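Local coordinates for protein putative transcriptional regulator, sugar-binding family (Arthrobacter aurescens, PDB 3NZE) that probably acts as a sugar-responsive transcriptional regulator of the SorC family, binding carbohydrate through the domain crystallised here and DNA through a part outside it, at residues 51-56 with 223-228; 118-123 with 146-151. All coordinates share one frame; numbering follows the deposited sequence.

Contact 1. Residues 51-56 with 223-228; sequences GPLVDS and VRRRIC
R225, at the start of strand 225-230, meets L53 through its guanidinium group, with the two side chains crossing at about a right angle. The arginine chain folds back on itself, bent at chi2 (-67°) and chi3 (-78°), which lays the flat end group across the leucine instead of sending it straight off the strand. L53 CD2 sits over one guanidinium face, displaced toward its rim, 3.8 Å from R225 NH1. The other methyl, L53 CD1, is 3.9 Å from R225 NH2, so both branches of the leucine lie against the arginine end. The polar end has its own partner: R225 NE forms a salt bridge with D250, the first residue of the neighbouring strand 250-254. Two residues on, I227 points to the same side and puts its CD1 4.0 Å from L53 CD1, while its side chain also packs on I252. The leucine thus straddles an apolar tip and a charged plane. Such contacts are dispersive and weakly directional; with the guanidinium held by D250, its face can serve as a flat surface for the leucine, joining the turn after helix 35-50 to the start of strand 225-230, an inner strand of the central sheet, through side chains alone.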
loop_
_atom_site.group_PDB
_atom_site.type_symbol
_atom_site.label_atom_id
_atom_site.label_comp_id
_atom_site.label_asym_id
_atom_site.label_seq_id
_atom_site.Cartn_x
_atom_site.Cartn_y
_atom_site.Cartn_z
ATOM N N GLY A 51 4.840 -11.628 9.043
ATOM C CA GLY A 51 5.891 -12.065 9.951
ATOM C C GLY A 51 6.945 -13.004 9.375
ATOM O O GLY A 51 8.142 -12.709 9.434
ATOM N N PRO A 52 6.515 -14.148 8.842
ATOM C CA PRO A 52 7.420 -15.144 8.246
ATOM C C PRO A 52 8.242 -14.585 7.077
ATOM O O PRO A 52 9.270 -15.159 6.725
ATOM C CB PRO A 52 6.464 -16.221 7.731
ATOM C CG PRO A 52 5.247 -16.086 8.572
ATOM C CD PRO A 52 5.121 -14.621 8.885
ATOM N N LEU A 53 7.797 -13.483 6.489
ATOM C CA LEU A 53 8.470 -12.925 5.316
ATOM C C LEU A 53 9.507 -11.883 5.699
ATOM O O LEU A 53 10.252 -11.402 4.846
ATOM C CB LEU A 53 7.456 -12.323 4.339
ATOM C CG LEU A 53 6.317 -13.269 3.946
ATOM C CD1 LEU A 53 5.389 -12.607 2.946
ATOM C CD2 LEU A 53 6.863 -14.570 3.382
ATOM N N VAL A 54 9.562 -11.539 6.983
ATOM C CA VAL A 54 10.541 -10.577 7.465
ATOM C C VAL A 54 11.770 -11.315 7.986
ATOM O O VAL A 54 11.673 -12.084 8.944
ATOM C CB VAL A 54 9.968 -9.693 8.589
ATOM C CG1 VAL A 54 11.015 -8.699 9.062
ATOM C CG2 VAL A 54 8.727 -8.959 8.108
ATOM N N ASP A 55 12.921 -11.092 7.356
ATOM C CA ASP A 55 14.136 -11.824 7.720
ATOM C C ASP A 55 15.233 -10.882 8.166
ATOM O O ASP A 55 15.067 -9.666 8.120
ATOM C CB ASP A 55 14.660 -12.623 6.527
ATOM C CG ASP A 55 13.711 -13.709 6.089
ATOM O OD1 ASP A 55 13.414 -14.608 6.906
ATOM O OD2 ASP A 55 13.276 -13.662 4.919
ATOM N N SER A 56 16.368 -11.448 8.575
ATOM C CA SER A 56 17.535 -10.628 8.870
ATOM C C SER A 56 18.233 -10.249 7.570
ATOM O O SER A 56 18.018 -10.881 6.528
ATOM C CB SER A 56 18.510 -11.362 9.794
ATOM O OG SER A 56 17.920 -11.614 11.056
ATOM N N VAL A 223 10.372 -6.251 -7.003
ATOM C CA VAL A 223 10.582 -6.601 -5.611
ATOM C C VAL A 223 10.106 -8.042 -5.415
ATOM O O VAL A 223 9.111 -8.468 -6.010
ATOM C CB VAL A 223 9.838 -5.638 -4.679
ATOM C CG1 VAL A 223 9.966 -6.084 -3.216
ATOM C CG2 VAL A 223 10.375 -4.234 -4.849
ATOM N N ARG A 224 10.823 -8.798 -4.593
ATOM C CA ARG A 224 10.554 -10.232 -4.482
ATOM C C ARG A 224 9.155 -10.599 -3.972
ATOM O O ARG A 224 8.447 -11.388 -4.600
ATOM C CB ARG A 224 11.612 -10.925 -3.636
ATOM C CG ARG A 224 11.650 -12.408 -3.924
ATOM C CD ARG A 224 12.588 -13.134 -3.004
ATOM N NE ARG A 224 11.964 -13.379 -1.718
ATOM C CZ ARG A 224 12.286 -12.722 -0.615
ATOM N NH1 ARG A 224 11.678 -13.000 0.529
ATOM N NH2 ARG A 224 13.230 -11.796 -0.664
ATOM N N ARG A 225 8.774 -10.049 -2.829
ATOM C CA ARG A 225 7.437 -10.240 -2.295
ATOM C C ARG A 225 6.769 -8.878 -2.103
ATOM O O ARG A 225 7.364 -7.955 -1.541
ATOM C CB ARG A 225 7.475 -10.997 -0.957
ATOM C CG ARG A 225 8.082 -12.415 -1.018
ATOM C CD ARG A 225 7.229 -13.392 -1.835
ATOM N NE ARG A 225 6.052 -13.901 -1.125
ATOM C CZ ARG A 225 6.032 -15.001 -0.366
ATOM N NH1 ARG A 225 7.135 -15.722 -0.192
ATOM N NH2 ARG A 225 4.904 -15.385 0.222
ATOM N N ARG A 226 5.528 -8.771 -2.568
ATOM C CA ARG A 226 4.749 -7.548 -2.435
ATOM C C ARG A 226 3.441 -7.892 -1.736
ATOM O O ARG A 226 2.591 -8.590 -2.292
ATOM C CB ARG A 226 4.467 -6.918 -3.803
ATOM C CG ARG A 226 5.685 -6.262 -4.440
ATOM C CD ARG A 226 6.305 -7.136 -5.492
ATOM N NE ARG A 226 5.370 -7.424 -6.580
ATOM C CZ ARG A 226 5.635 -8.253 -7.579
ATOM N NH1 ARG A 226 4.723 -8.475 -8.520
ATOM N NH2 ARG A 226 6.808 -8.866 -7.634
ATOM N N ILE A 227 3.293 -7.410 -0.510
ATOM C CA ILE A 227 2.157 -7.796 0.325
ATOM C C ILE A 227 1.153 -6.667 0.283
ATOM O O ILE A 227 1.436 -5.552 0.726
ATOM C CB ILE A 227 2.558 -8.063 1.795
ATOM C CG1 ILE A 227 3.531 -9.242 1.899
ATOM C CG2 ILE A 227 1.345 -8.410 2.633
ATOM C CD1 ILE A 227 4.949 -8.917 1.565
ATOM N N CYS A 228 -0.013 -6.972 -0.270
ATOM C CA CYS A 228 -1.058 -5.993 -0.510
ATOM C C CYS A 228 -2.211 -6.253 0.448
ATOM O O CYS A 228 -2.737 -7.372 0.514
ATOM C CB CYS A 228 -1.528 -6.127 -1.963
ATOM S SG CYS A 228 -2.852 -4.997 -2.410
#

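Contact 2. Residues 118-123 with 146-151; sequences EQFPVP and DLQARM
The backbones stay well apart, E118 and L147 coming closest with their CA atoms 8.7 Å from each other, as the chain leaving strand 116-118 passes the last turn of helix 139-149. Side chains bridge this gap at two places. In the first, L147 CD1 presses against the aliphatic part of E118, 3.5 Å from E118 CG and 3.8 Å from E118 CB, the two side chains crossing nearly at right angles. The glutamate is bent at chi2 (-75°), which turns its carboxylate away from the line of CB and CG and leaves these carbons to meet the leucine. Its OE2 forms a salt bridge with R116, two residues earlier. In the second, the amide of Q148 reaches F120 from above one face of the ring. Q148 NE2 stands 3.7 Å from F120 CE2 and 3.8 Å from F120 CD2, nearer the rim than the middle, and the amide plane is turned 73° from the ring plane. The same nitrogen donates to the backbone carbonyl of Q87, at the end of strand 84-87, which helps fix the amide over the ring. V122 CG2 lies against the opposite face, so the phenyl group is sandwiched between a methyl and an amide; V141, I144 and L145 of the helix also pack on it. Just beyond F120, P121 is the centre of an inverse gamma turn, with V122 N bonded to F120 O at 2.8 Å. E118 has been seen as a calcium ligand of this protein, although this chain carries no calcium there. The arrangement is that of an alpha/beta fold, in which a helix packs against the C-terminal end of a parallel strand and the loop that follows it.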
loop_
_atom_site.group_PDB
_atom_site.type_symbol
_atom_site.label_atom_id
_atom_site.label_comp_id
_atom_site.label_asym_id
_atom_site.label_seq_id
_atom_site.Cartn_x
_atom_site.Cartn_y
_atom_site.Cartn_z
ATOM N N GLU A 118 14.476 3.848 8.488
ATOM C CA GLU A 118 14.924 4.896 7.579
ATOM C C GLU A 118 13.742 5.658 6.997
ATOM O O GLU A 118 12.962 5.129 6.203
ATOM C CB GLU A 118 15.774 4.320 6.448
ATOM C CG GLU A 118 17.106 3.724 6.916
ATOM C CD GLU A 118 18.136 4.784 7.281
ATOM O OE1 GLU A 118 17.891 5.982 7.015
ATOM O OE2 GLU A 118 19.197 4.412 7.826
ATOM N N GLN A 119 13.619 6.916 7.385
ATOM C CA GLN A 119 12.510 7.728 6.912
ATOM C C GLN A 119 12.865 8.620 5.732
ATOM O O GLN A 119 14.035 8.793 5.379
ATOM C CB GLN A 119 11.898 8.531 8.063
ATOM C CG GLN A 119 11.264 7.601 9.078
ATOM C CD GLN A 119 10.246 8.276 9.953
ATOM O OE1 GLN A 119 10.457 8.409 11.155
ATOM N NE2 GLN A 119 9.121 8.698 9.361
ATOM N N PHE A 120 11.827 9.199 5.145
ATOM C CA PHE A 120 11.883 9.823 3.831
ATOM C C PHE A 120 11.548 11.302 4.058
ATOM O O PHE A 120 10.396 11.634 4.325
ATOM C CB PHE A 120 10.808 9.140 2.974
ATOM C CG PHE A 120 10.962 9.319 1.477
ATOM C CD1 PHE A 120 12.163 9.696 0.903
ATOM C CD2 PHE A 120 9.884 9.069 0.643
ATOM C CE1 PHE A 120 12.275 9.839 -0.482
ATOM C CE2 PHE A 120 9.981 9.215 -0.725
ATOM C CZ PHE A 120 11.179 9.594 -1.295
ATOM N N PRO A 121 12.556 12.192 3.971
ATOM C CA PRO A 121 12.332 13.589 4.391
ATOM C C PRO A 121 11.664 14.433 3.306
ATOM O O PRO A 121 12.215 15.449 2.877
ATOM C CB PRO A 121 13.752 14.095 4.655
ATOM C CG PRO A 121 14.577 13.348 3.672
ATOM C CD PRO A 121 13.971 11.946 3.643
ATOM N N VAL A 122 10.477 14.009 2.883
ATOM C CA VAL A 122 9.733 14.675 1.819
ATOM C C VAL A 122 8.253 14.715 2.207
ATOM O O VAL A 122 7.795 13.860 2.985
ATOM C CB VAL A 122 9.921 13.944 0.459
ATOM C CG1 VAL A 122 11.399 13.653 0.205
ATOM C CG2 VAL A 122 9.138 12.664 0.432
ATOM N N PRO A 123 7.498 15.710 1.696
ATOM C CA PRO A 123 6.083 15.822 2.086
ATOM C C PRO A 123 5.249 14.665 1.523
ATOM O O PRO A 123 5.773 13.835 0.784
ATOM C CB PRO A 123 5.636 17.152 1.459
ATOM C CG PRO A 123 6.905 17.862 1.044
ATOM C CD PRO A 123 7.925 16.806 0.801
ATOM N N ASP A 146 17.723 5.232 -3.034
ATOM C CA ASP A 146 18.648 4.122 -3.266
ATOM C C ASP A 146 18.300 2.917 -2.389
ATOM O O ASP A 146 18.396 1.761 -2.827
ATOM C CB ASP A 146 20.096 4.551 -3.008
ATOM C CG ASP A 146 20.619 5.537 -4.048
ATOM O OD1 ASP A 146 19.996 5.690 -5.120
ATOM O OD2 ASP A 146 21.672 6.159 -3.787
ATOM N N LEU A 147 17.911 3.192 -1.149
ATOM C CA LEU A 147 17.501 2.137 -0.225
ATOM C C LEU A 147 16.223 1.481 -0.715
ATOM O O LEU A 147 16.086 0.262 -0.679
ATOM C CB LEU A 147 17.265 2.696 1.183
ATOM C CG LEU A 147 18.413 2.577 2.176
ATOM C CD1 LEU A 147 17.982 3.127 3.542
ATOM C CD2 LEU A 147 18.857 1.129 2.295
ATOM N N GLN A 148 15.277 2.307 -1.157
ATOM C CA GLN A 148 14.019 1.796 -1.678
ATOM C C GLN A 148 14.280 0.840 -2.833
ATOM O O GLN A 148 13.610 -0.182 -2.950
ATOM C CB GLN A 148 13.118 2.939 -2.144
ATOM C CG GLN A 148 12.514 3.757 -1.003
ATOM C CD GLN A 148 11.773 4.985 -1.499
ATOM O OE1 GLN A 148 11.740 5.252 -2.692
ATOM N NE2 GLN A 148 11.178 5.747 -0.573
ATOM N N ALA A 149 15.252 1.175 -3.677
ATOM C CA ALA A 149 15.540 0.390 -4.877
ATOM C C ALA A 149 16.045 -1.008 -4.527
ATOM O O ALA A 149 15.931 -1.942 -5.326
ATOM C CB ALA A 149 16.551 1.126 -5.771
ATOM N N ARG A 150 16.594 -1.145 -3.325
ATOM C CA ARG A 150 17.141 -2.417 -2.866
ATOM C C ARG A 150 16.166 -3.232 -2.016
ATOM O O ARG A 150 16.554 -4.247 -1.443
ATOM C CB ARG A 150 18.414 -2.186 -2.047
ATOM C CG ARG A 150 19.590 -1.587 -2.813
ATOM C CD ARG A 150 20.638 -1.028 -1.831
ATOM N NE ARG A 150 21.129 -2.067 -0.931
ATOM C CZ ARG A 150 21.701 -1.846 0.248
ATOM N NH1 ARG A 150 21.862 -0.610 0.696
ATOM N NH2 ARG A 150 22.107 -2.872 0.991
HETATM N N MSE A 151 14.912 -2.801 -1.898
HETATM C CA MSE A 151 14.013 -3.501 -0.976
HETATM C C MSE A 151 13.774 -4.976 -1.333
HETATM O O MSE A 151 13.687 -5.342 -2.506
HETATM C CB MSE A 151 12.678 -2.777 -0.808
HETATM C CG MSE A 151 11.802 -2.795 -2.025
HETATM SE SE MSE A 151 10.170 -1.793 -1.652
HETATM C CE MSE A 151 10.290 -0.536 -3.140
#

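Overall arrangement
Contact 2 lies about 17 Å from contact 1, centre to centre, and both of its segments fall in the sequence between those of contact 1. The two share the central mixed sheet: contact 1 involves strand 225-230, whereas contact 2 involves the end of strand 116-118. Strand 153-160, which follows helix 139-149, pairs in parallel with both 225-230 and 59-62, and 84-87 lies between 59-62 and 116-118. The contacts also meet directly, V223 CG2 packing 3.5 Å from CG of M151, a selenomethionine. Loops and a helix flanking distant strands are thereby tied into one alpha/beta domain, consistent with the sugar-binding module assigned to the family.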